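Local coordinates for teichoic acid D-alanine hydrolase (Staphylococcus aureus, PDB 5ZH8), which hydrolyses the ester-linked D-alanine from wall teichoic acid and lipoteichoic acid, and affects methicillin resistance and cell wall structure, at residues Lys66-Tyr76 and Ile94-Lys104; Gln174-Ser182 and Ile196-Tyr206. All coordinates share one frame; numbering follows the deposited sequence.

Contact 1: Lys66-Tyr76 and Ile94-Lys104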
loop_
_atom_site.group_PDB
_atom_site.type_symbol
_atom_site.label_atom_id
_atom_site.label_comp_id
_atom_site.label_asym_id
_atom_site.label_seq_id
_atom_site.Cartn_x
_atom_site.Cartn_y
_atom_site.Cartn_z
ATOM N N LYS A 66 26.571 2.299 16.017
ATOM C CA LYS A 66 27.379 1.414 15.178
ATOM C C LYS A 66 26.579 0.207 14.689
ATOM O O LYS A 66 25.611 -0.209 15.320
ATOM C CB LYS A 66 28.658 0.970 15.912
ATOM C CG LYS A 66 28.449 0.057 17.113
ATOM C CD LYS A 66 29.793 -0.392 17.701
ATOM C CE LYS A 66 29.732 -1.802 18.282
ATOM N NZ LYS A 66 29.545 -2.860 17.242
ATOM N N GLU A 67 26.988 -0.333 13.543
ATOM C CA GLU A 67 26.386 -1.544 13.011
ATOM C C GLU A 67 26.716 -2.714 13.927
ATOM O O GLU A 67 27.821 -2.805 14.464
ATOM C CB GLU A 67 26.897 -1.830 11.601
ATOM C CG GLU A 67 26.432 -0.824 10.556
ATOM C CD GLU A 67 26.714 -1.289 9.139
ATOM O OE1 GLU A 67 26.232 -2.383 8.790
ATOM O OE2 GLU A 67 27.419 -0.577 8.380
ATOM N N VAL A 68 25.736 -3.585 14.125
ATOM C CA VAL A 68 25.927 -4.816 14.871
ATOM C C VAL A 68 25.426 -5.949 13.984
ATOM O O VAL A 68 24.249 -6.000 13.637
ATOM C CB VAL A 68 25.159 -4.808 16.213
ATOM C CG1 VAL A 68 25.444 -6.079 16.994
ATOM C CG2 VAL A 68 25.550 -3.599 17.041
ATOM N N TYR A 69 26.331 -6.841 13.605
ATOM C CA TYR A 69 25.979 -7.972 12.767
ATOM C C TYR A 69 27.068 -9.018 12.839
ATOM O O TYR A 69 28.198 -8.763 12.428
ATOM C CB TYR A 69 25.787 -7.529 11.316
ATOM C CG TYR A 69 25.797 -8.677 10.333
ATOM C CD1 TYR A 69 24.926 -9.755 10.475
ATOM C CD2 TYR A 69 26.680 -8.686 9.267
ATOM C CE1 TYR A 69 24.943 -10.809 9.580
ATOM C CE2 TYR A 69 26.688 -9.732 8.360
ATOM C CZ TYR A 69 25.822 -10.789 8.525
ATOM O OH TYR A 69 25.859 -11.810 7.620
ATOM N N ASN A 70 26.718 -10.192 13.348
ATOM C CA ASN A 70 27.674 -11.270 13.493
ATOM C C ASN A 70 27.384 -12.361 12.470
ATOM O O ASN A 70 26.565 -13.254 12.712
ATOM C CB ASN A 70 27.624 -11.829 14.910
ATOM C CG ASN A 70 28.575 -12.989 15.110
ATOM O OD1 ASN A 70 29.583 -13.117 14.411
ATOM N ND2 ASN A 70 28.259 -13.843 16.070
ATOM N N SER A 71 28.080 -12.294 11.336
ATOM C CA SER A 71 27.893 -13.259 10.254
ATOM C C SER A 71 28.278 -14.680 10.675
ATOM O O SER A 71 27.887 -15.643 10.019
ATOM C CB SER A 71 28.699 -12.849 9.019
ATOM O OG SER A 71 30.094 -12.950 9.262
ATOM N N LYS A 72 29.028 -14.803 11.769
ATOM C CA LYS A 72 29.391 -16.107 12.306
ATOM C C LYS A 72 28.243 -16.801 13.038
ATOM O O LYS A 72 28.358 -17.979 13.368
ATOM C CB LYS A 72 30.593 -15.985 13.249
ATOM C CG LYS A 72 31.850 -15.425 12.607
ATOM C CD LYS A 72 32.773 -16.509 12.031
ATOM C CE LYS A 72 32.285 -17.005 10.676
ATOM N NZ LYS A 72 33.368 -17.664 9.890
ATOM N N ASP A 73 27.149 -16.087 13.301
ATOM C CA ASP A 73 25.951 -16.699 13.874
ATOM C C ASP A 73 24.931 -16.977 12.762
ATOM O O ASP A 73 24.298 -16.042 12.260
ATOM C CB ASP A 73 25.346 -15.780 14.935
ATOM C CG ASP A 73 24.171 -16.421 15.676
ATOM O OD1 ASP A 73 23.767 -17.546 15.324
ATOM O OD2 ASP A 73 23.659 -15.809 16.627
ATOM N N PRO A 74 24.766 -18.259 12.369
ATOM C CA PRO A 74 23.907 -18.658 11.244
ATOM C C PRO A 74 22.539 -17.984 11.180
ATOM O O PRO A 74 22.092 -17.658 10.084
ATOM C CB PRO A 74 23.733 -20.159 11.452
ATOM C CG PRO A 74 24.970 -20.576 12.147
ATOM C CD PRO A 74 25.456 -19.418 12.958
ATOM N N LYS A 75 21.888 -17.786 12.329
ATOM C CA LYS A 75 20.591 -17.101 12.380
ATOM C C LYS A 75 20.650 -15.752 11.679
ATOM O O LYS A 75 19.866 -15.476 10.778
ATOM C CB LYS A 75 20.173 -16.812 13.818
ATOM C CG LYS A 75 19.823 -18.010 14.673
ATOM C CD LYS A 75 19.365 -17.578 16.058
ATOM C CE LYS A 75 20.237 -16.487 16.670
ATOM N NZ LYS A 75 20.087 -16.398 18.146
ATOM N N TYR A 76 21.582 -14.916 12.133
ATOM C CA TYR A 76 21.682 -13.529 11.695
ATOM C C TYR A 76 22.271 -13.421 10.302
ATOM O O TYR A 76 21.922 -12.506 9.552
ATOM C CB TYR A 76 22.505 -12.711 12.691
ATOM C CG TYR A 76 21.859 -12.667 14.051
ATOM C CD1 TYR A 76 20.616 -12.063 14.230
ATOM C CD2 TYR A 76 22.472 -13.245 15.156
ATOM C CE1 TYR A 76 20.011 -12.032 15.472
ATOM C CE2 TYR A 76 21.876 -13.205 16.404
ATOM C CZ TYR A 76 20.645 -12.602 16.554
ATOM O OH TYR A 76 20.039 -12.572 17.790
ATOM N N ILE A 94 17.499 -6.351 16.196
ATOM C CA ILE A 94 17.068 -7.570 16.864
ATOM C C ILE A 94 17.748 -7.683 18.223
ATOM O O ILE A 94 18.975 -7.624 18.324
ATOM C CB ILE A 94 17.381 -8.824 16.021
ATOM C CG1 ILE A 94 16.717 -8.707 14.642
ATOM C CG2 ILE A 94 16.914 -10.078 16.754
ATOM C CD1 ILE A 94 16.998 -9.857 13.702
ATOM N N TYR A 95 16.934 -7.827 19.263
ATOM C CA TYR A 95 17.419 -8.028 20.626
ATOM C C TYR A 95 17.204 -9.480 21.029
ATOM O O TYR A 95 16.131 -10.045 20.788
ATOM C CB TYR A 95 16.678 -7.121 21.608
ATOM C CG TYR A 95 17.107 -5.683 21.552
ATOM C CD1 TYR A 95 16.724 -4.868 20.495
ATOM C CD2 TYR A 95 17.889 -5.127 22.563
ATOM C CE1 TYR A 95 17.121 -3.538 20.432
ATOM C CE2 TYR A 95 18.285 -3.800 22.513
ATOM C CZ TYR A 95 17.892 -3.007 21.448
ATOM O OH TYR A 95 18.274 -1.693 21.373
ATOM N N GLU A 96 18.218 -10.077 21.643
ATOM C CA GLU A 96 18.130 -11.444 22.137
ATOM C C GLU A 96 18.420 -11.456 23.637
ATOM O O GLU A 96 19.498 -11.042 24.076
ATOM C CB GLU A 96 19.121 -12.328 21.393
ATOM C CG GLU A 96 18.911 -13.813 21.593
ATOM C CD GLU A 96 19.920 -14.645 20.824
ATOM O OE1 GLU A 96 20.485 -14.144 19.831
ATOM O OE2 GLU A 96 20.148 -15.812 21.207
ATOM N N ASN A 97 17.453 -11.919 24.420
ATOM C CA ASN A 97 17.542 -11.859 25.875
ATOM C C ASN A 97 18.047 -10.493 26.355
ATOM O O ASN A 97 18.934 -10.407 27.202
ATOM C CB ASN A 97 18.430 -12.993 26.397
ATOM C CG ASN A 97 17.837 -14.368 26.138
ATOM O OD1 ASN A 97 18.520 -15.256 25.644
ATOM N ND2 ASN A 97 16.565 -14.551 26.469
ATOM N N GLY A 98 17.482 -9.430 25.784
ATOM C CA GLY A 98 17.767 -8.066 26.214
ATOM C C GLY A 98 18.958 -7.406 25.551
ATOM O O GLY A 98 19.108 -6.190 25.630
ATOM N N LYS A 99 19.811 -8.194 24.898
ATOM C CA LYS A 99 21.011 -7.662 24.248
ATOM C C LYS A 99 20.788 -7.402 22.762
ATOM O O LYS A 99 20.104 -8.164 22.090
ATOM C CB LYS A 99 22.176 -8.633 24.414
ATOM C CG LYS A 99 22.431 -9.037 25.855
ATOM C CD LYS A 99 23.886 -9.391 26.098
ATOM C CE LYS A 99 24.172 -9.488 27.587
ATOM N NZ LYS A 99 25.613 -9.769 27.866
ATOM N N LEU A 100 21.384 -6.329 22.258
ATOM C CA LEU A 100 21.339 -6.012 20.839
ATOM C C LEU A 100 22.301 -6.925 20.097
ATOM O O LEU A 100 23.507 -6.790 20.242
ATOM C CB LEU A 100 21.716 -4.547 20.612
ATOM C CG LEU A 100 21.684 -4.003 19.181
ATOM C CD1 LEU A 100 20.272 -3.976 18.627
ATOM C CD2 LEU A 100 22.264 -2.604 19.153
ATOM N N LYS A 101 21.758 -7.865 19.323
ATOM C CA LYS A 101 22.565 -8.820 18.558
ATOM C C LYS A 101 22.658 -8.470 17.069
ATOM O O LYS A 101 23.517 -8.999 16.357
ATOM C CB LYS A 101 21.984 -10.226 18.674
ATOM C CG LYS A 101 21.748 -10.720 20.090
ATOM C CD LYS A 101 23.013 -10.898 20.909
ATOM C CE LYS A 101 23.884 -12.002 20.351
ATOM N NZ LYS A 101 24.912 -12.391 21.357
ATOM N N MET A 102 21.760 -7.614 16.590
ATOM C CA MET A 102 21.791 -7.177 15.204
ATOM C C MET A 102 21.200 -5.783 15.061
ATOM O O MET A 102 20.143 -5.494 15.612
ATOM C CB MET A 102 21.035 -8.157 14.300
ATOM C CG MET A 102 21.219 -7.882 12.810
ATOM S SD MET A 102 20.568 -9.183 11.760
ATOM C CE MET A 102 21.101 -8.584 10.157
ATOM N N SER A 103 21.892 -4.937 14.307
ATOM C CA SER A 103 21.446 -3.584 14.010
ATOM C C SER A 103 22.103 -3.178 12.708
ATOM O O SER A 103 23.324 -3.029 12.656
ATOM C CB SER A 103 21.847 -2.618 15.127
ATOM O OG SER A 103 21.351 -1.315 14.882
ATOM N N LYS A 104 21.306 -3.023 11.652
ATOM C CA LYS A 104 21.864 -2.787 10.322
ATOM C C LYS A 104 20.876 -2.097 9.391
ATOM O O LYS A 104 19.684 -2.397 9.396
ATOM C CB LYS A 104 22.322 -4.118 9.710
ATOM C CG LYS A 104 23.103 -3.972 8.421
ATOM C CD LYS A 104 23.743 -5.290 8.007
ATOM C CE LYS A 104 24.586 -5.117 6.748
ATOM N NZ LYS A 104 25.147 -6.406 6.247
#

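Contact 2: Gln174-Ser182 and Ile196-Tyr206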
loop_
_atom_site.group_PDB
_atom_site.type_symbol
_atom_site.label_atom_id
_atom_site.label_comp_id
_atom_site.label_asym_id
_atom_site.label_seq_id
_atom_site.Cartn_x
_atom_site.Cartn_y
_atom_site.Cartn_z
ATOM N N GLN A 174 -13.272 0.969 19.608
ATOM C CA GLN A 174 -14.686 0.597 19.515
ATOM C C GLN A 174 -15.590 1.717 20.036
ATOM O O GLN A 174 -16.599 1.465 20.698
ATOM C CB GLN A 174 -14.943 -0.704 20.279
ATOM C CG GLN A 174 -14.550 -0.654 21.747
ATOM C CD GLN A 174 -14.881 -1.938 22.492
ATOM O OE1 GLN A 174 -14.822 -3.034 21.931
ATOM N NE2 GLN A 174 -15.229 -1.805 23.765
ATOM N N SER A 175 -15.230 2.952 19.701
ATOM C CA SER A 175 -15.928 4.134 20.198
ATOM C C SER A 175 -17.164 4.486 19.376
ATOM O O SER A 175 -18.115 5.072 19.892
ATOM C CB SER A 175 -14.969 5.321 20.207
ATOM O OG SER A 175 -14.483 5.591 18.906
ATOM N N GLY A 176 -17.143 4.136 18.094
ATOM C CA GLY A 176 -18.221 4.495 17.177
ATOM C C GLY A 176 -18.005 5.837 16.507
ATOM O O GLY A 176 -18.885 6.327 15.801
ATOM N N LEU A 177 -16.831 6.427 16.713
ATOM C CA LEU A 177 -16.476 7.678 16.061
ATOM C C LEU A 177 -16.191 7.403 14.587
ATOM O O LEU A 177 -15.584 6.381 14.245
ATOM C CB LEU A 177 -15.235 8.300 16.718
ATOM C CG LEU A 177 -15.359 8.912 18.117
ATOM C CD1 LEU A 177 -13.974 9.087 18.720
ATOM C CD2 LEU A 177 -16.106 10.231 18.098
ATOM N N TYR A 178 -16.634 8.312 13.719
ATOM C CA TYR A 178 -16.291 8.254 12.302
ATOM C C TYR A 178 -14.776 8.254 12.142
ATOM O O TYR A 178 -14.059 8.825 12.966
ATOM C CB TYR A 178 -16.889 9.444 11.539
ATOM C CG TYR A 178 -18.374 9.329 11.267
ATOM C CD1 TYR A 178 -18.850 8.513 10.246
ATOM C CD2 TYR A 178 -19.300 10.047 12.016
ATOM C CE1 TYR A 178 -20.205 8.407 9.987
ATOM C CE2 TYR A 178 -20.659 9.942 11.767
ATOM C CZ TYR A 178 -21.104 9.119 10.752
ATOM O OH TYR A 178 -22.448 9.008 10.493
ATOM N N LYS A 179 -14.290 7.609 11.083
ATOM C CA LYS A 179 -12.852 7.529 10.836
ATOM C C LYS A 179 -12.278 8.929 10.643
ATOM O O LYS A 179 -12.894 9.767 9.990
ATOM C CB LYS A 179 -12.550 6.649 9.624
ATOM C CG LYS A 179 -11.389 5.686 9.834
ATOM C CD LYS A 179 -11.157 4.813 8.607
ATOM C CE LYS A 179 -9.814 4.097 8.687
ATOM N NZ LYS A 179 -9.563 3.218 7.509
ATOM N N TYR A 180 -11.099 9.167 11.219
ATOM C CA TYR A 180 -10.487 10.482 11.234
ATOM C C TYR A 180 -10.111 10.840 9.816
ATOM O O TYR A 180 -9.364 10.121 9.153
ATOM C CB TYR A 180 -9.233 10.524 12.096
ATOM C CG TYR A 180 -8.550 11.879 12.122
ATOM C CD1 TYR A 180 -9.192 12.985 12.657
ATOM C CD2 TYR A 180 -7.261 12.053 11.622
ATOM C CE1 TYR A 180 -8.576 14.227 12.699
ATOM C CE2 TYR A 180 -6.637 13.289 11.662
ATOM C CZ TYR A 180 -7.298 14.375 12.201
ATOM O OH TYR A 180 -6.679 15.602 12.232
ATOM N N LYS A 181 -10.674 11.935 9.337
ATOM C CA LYS A 181 -10.338 12.473 8.035
ATOM C C LYS A 181 -9.398 13.639 8.288
ATOM O O LYS A 181 -9.852 14.714 8.687
ATOM C CB LYS A 181 -11.601 12.944 7.311
ATOM C CG LYS A 181 -12.367 11.834 6.600
ATOM C CD LYS A 181 -13.458 12.399 5.699
ATOM C CE LYS A 181 -12.898 13.046 4.440
ATOM N NZ LYS A 181 -13.819 14.100 3.933
ATOM N N SER A 182 -8.098 13.428 8.067
ATOM C CA SER A 182 -7.091 14.472 8.271
ATOM C C SER A 182 -7.284 15.680 7.336
ATOM O O SER A 182 -7.929 15.577 6.290
ATOM C CB SER A 182 -5.688 13.896 8.077
ATOM O OG SER A 182 -5.603 13.218 6.835
ATOM N N ILE A 196 -12.865 16.060 15.148
ATOM C CA ILE A 196 -13.438 14.736 15.444
ATOM C C ILE A 196 -14.712 14.833 16.276
ATOM O O ILE A 196 -15.629 14.030 16.130
ATOM C CB ILE A 196 -12.438 13.873 16.262
ATOM C CG1 ILE A 196 -11.250 13.435 15.402
ATOM C CG2 ILE A 196 -13.116 12.646 16.862
ATOM C CD1 ILE A 196 -10.061 12.964 16.216
ATOM N N GLN A 197 -14.749 15.807 17.175
ATOM C CA GLN A 197 -15.919 16.011 18.025
ATOM C C GLN A 197 -17.130 16.453 17.198
ATOM O O GLN A 197 -18.237 15.989 17.442
ATOM C CB GLN A 197 -15.605 16.999 19.164
ATOM C CG GLN A 197 -16.683 17.112 20.230
ATOM C CD GLN A 197 -17.819 18.043 19.867
ATOM O OE1 GLN A 197 -17.636 19.005 19.127
ATOM N NE2 GLN A 197 -19.002 17.761 20.396
ATOM N N LYS A 198 -16.912 17.328 16.216
ATOM C CA LYS A 198 -17.981 17.753 15.312
ATOM C C LYS A 198 -18.537 16.578 14.488
ATOM O O LYS A 198 -19.756 16.433 14.357
ATOM C CB LYS A 198 -17.504 18.893 14.393
ATOM C CG LYS A 198 -18.605 19.580 13.595
ATOM C CD LYS A 198 -19.556 20.374 14.477
ATOM C CE LYS A 198 -20.487 21.235 13.635
ATOM N NZ LYS A 198 -21.468 22.014 14.444
ATOM N N ARG A 199 -17.655 15.747 13.938
ATOM C CA ARG A 199 -18.089 14.594 13.157
ATOM C C ARG A 199 -18.859 13.617 14.035
ATOM O O ARG A 199 -19.858 13.062 13.608
ATOM C CB ARG A 199 -16.904 13.886 12.522
ATOM C CG ARG A 199 -16.124 14.741 11.540
ATOM C CD ARG A 199 -15.505 13.871 10.467
ATOM N NE ARG A 199 -16.533 13.376 9.553
ATOM C CZ ARG A 199 -16.467 12.240 8.858
ATOM N NH1 ARG A 199 -15.415 11.420 8.955
ATOM N NH2 ARG A 199 -17.480 11.909 8.060
ATOM N N GLY A 200 -18.343 13.377 15.239
ATOM C CA GLY A 200 -19.050 12.620 16.257
ATOM C C GLY A 200 -19.229 11.147 15.951
ATOM O O GLY A 200 -18.389 10.509 15.302
ATOM N N ILE A 201 -20.356 10.615 16.414
ATOM C CA ILE A 201 -20.621 9.170 16.415
ATOM C C ILE A 201 -21.307 8.697 15.139
ATOM O O ILE A 201 -22.081 9.428 14.521
ATOM C CB ILE A 201 -21.432 8.760 17.685
ATOM C CG1 ILE A 201 -20.482 8.209 18.741
ATOM C CG2 ILE A 201 -22.475 7.670 17.429
ATOM C CD1 ILE A 201 -19.362 9.157 19.096
ATOM N N ASP A 202 -21.006 7.457 14.768
ATOM C CA ASP A 202 -21.666 6.771 13.672
ATOM C C ASP A 202 -22.516 5.639 14.263
ATOM O O ASP A 202 -21.962 4.630 14.722
ATOM C CB ASP A 202 -20.622 6.215 12.710
ATOM C CG ASP A 202 -21.238 5.552 11.501
ATOM O OD1 ASP A 202 -22.343 5.958 11.090
ATOM O OD2 ASP A 202 -20.607 4.625 10.954
ATOM N N PRO A 203 -23.855 5.811 14.286
ATOM C CA PRO A 203 -24.721 4.882 15.012
ATOM C C PRO A 203 -24.506 3.414 14.685
ATOM O O PRO A 203 -24.340 2.630 15.606
ATOM C CB PRO A 203 -26.126 5.321 14.608
ATOM C CG PRO A 203 -25.994 6.785 14.392
ATOM C CD PRO A 203 -24.596 7.023 13.891
ATOM N N LYS A 204 -24.501 3.053 13.403
ATOM C CA LYS A 204 -24.358 1.652 12.975
ATOM C C LYS A 204 -23.068 0.998 13.482
ATOM O O LYS A 204 -23.041 -0.200 13.748
ATOM C CB LYS A 204 -24.463 1.532 11.445
ATOM C CG LYS A 204 -23.347 2.193 10.637
ATOM C CD LYS A 204 -23.579 2.062 9.133
ATOM C CE LYS A 204 -24.758 2.896 8.636
ATOM N NZ LYS A 204 -24.608 4.347 8.946
ATOM N N LYS A 205 -22.015 1.803 13.611
ATOM C CA LYS A 205 -20.724 1.348 14.113
ATOM C C LYS A 205 -20.559 1.513 15.629
ATOM O O LYS A 205 -19.477 1.268 16.155
ATOM C CB LYS A 205 -19.594 2.066 13.361
ATOM C CG LYS A 205 -19.338 1.466 11.982
ATOM C CD LYS A 205 -18.465 0.215 12.072
ATOM C CE LYS A 205 -18.738 -0.781 10.947
ATOM N NZ LYS A 205 -18.515 -0.210 9.590
ATOM N N TYR A 206 -21.599 1.937 16.332
ATOM C CA TYR A 206 -21.478 2.072 17.790
ATOM C C TYR A 206 -21.202 0.729 18.481
ATOM O O TYR A 206 -21.820 -0.292 18.170
ATOM C CB TYR A 206 -22.703 2.755 18.406
ATOM C CG TYR A 206 -22.738 2.664 19.920
ATOM C CD1 TYR A 206 -21.825 3.374 20.705
ATOM C CD2 TYR A 206 -23.682 1.863 20.572
ATOM C CE1 TYR A 206 -21.851 3.286 22.088
ATOM C CE2 TYR A 206 -23.715 1.772 21.952
ATOM C CZ TYR A 206 -22.800 2.484 22.706
ATOM O OH TYR A 206 -22.838 2.392 24.081
#

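Contact 1: Lys66-Tyr76 and Ile94-Lys104
E96 OE1 is gripped by two donors of the 66-76 segment, Y76 OH at 2.6 Å and K75 NZ at 2.8 Å. The phenol reaches the oxygen on its anti side, 22° out of the carboxylate plane, whereas the ammonium comes from above that plane, 46° out of it. With CG of E96 anti to the backbone N (chi1 -167°) and the chain extended beyond, the carboxylate is carried out to meet them. K75 NZ also bonds to Y359 OH. The two donors would probably stabilise a charged E96, while D73, in only a long salt bridge with K75, brings a second negative charge nearby.

The Y76 ring is wedged against the hairpin. I94 CG2 lies in its plane at the edge, 3.9 Å from Y76 CE1. M102 SD approaches Y76 CD1 obliquely at 3.8 Å, a Met-aromatic contact. Beyond the sulfur, M102 CE reaches Y69 CD1 at 4.0 Å. K104 runs past Y69 to a salt bridge with D80 of helix 74-85.

V68 and S103 form an antiparallel hydrogen-bonded pair: V68 N to S103 O is 2.9 Å and S103 N to V68 O is 2.7 Å, both nearly straight. The short, weakly bonded strand 68-69 is the outermost on this side of the large antiparallel sheet of this beta-lactamase-family protein, next to a hairpin with a type I' turn at E96-K99 and a classic bulge where K101 and M102 both face I94.

Contact 2: Gln174-Ser182 and Ile196-Tyr206
Y178 and D202 pack closely across the contact: D202 CB stands 3.6 Å from the centroid of the Y178 ring and 15° off its normal, a CH-pi contact over the face. The carboxylate plane is 24° from the ring plane, stacked upon it, and D202 OD1 lies 3.1 Å from Y178 OH.

The backbones next to this pair are joined by two bonds: D202 N to G176 O at 2.6 Å and Y178 N to G200 O at 3.2 Å. The two bonds frame the single bridge of L177 with I201. G176 has no side chain, and Y206 CA, 4.1 Å from G176 CA, crowds the place where one would begin, on the side facing the other segment. The apolar side chains also meet: L177 CD2 touches I201 CD1 at 3.6 Å, and I196 CG1 meets Y180 CD1 obliquely.

The solvent side is looser, for K179, K181 and R199 are all exposed. R199, bent at chi3 (72°), lays its guanidinium between Y178 CB over one face and K181 CD over the other, the latter no nearer than 3.9 Å to R199 NH1. K179 O is at the edge, 3.2 Å from R199 NH1.

Inward, L177 rests on L170 of helix 167-171, and both S175 OG, through N215, and Y180, through L217, meet helix 213-227. The loop 174-182 is thus held between those helices and the end of helix 189-199, which G200 leaves with positive phi.

How the contacts relate
Both contacts are partly buried and lie on opposite sides of the chain's centre, their nearest atoms about 30 Å apart, so neither touches the other. Contact 1 closes before contact 2 opens along the sequence, and they share no element. Contact 1 belongs to the edge of the large antiparallel sheet, where a short strand and the start of helix 74-85 meet a hairpin; contact 2 joins a loop to a helix end in the helical part. Their chemistry differs accordingly: contact 1 combines a regular strand pair and apolar packing with a carboxylate oxygen shared by two donors, whereas contact 2 relies on a carboxylate stacked over a tyrosine face and on backbone bonds between irregular chains.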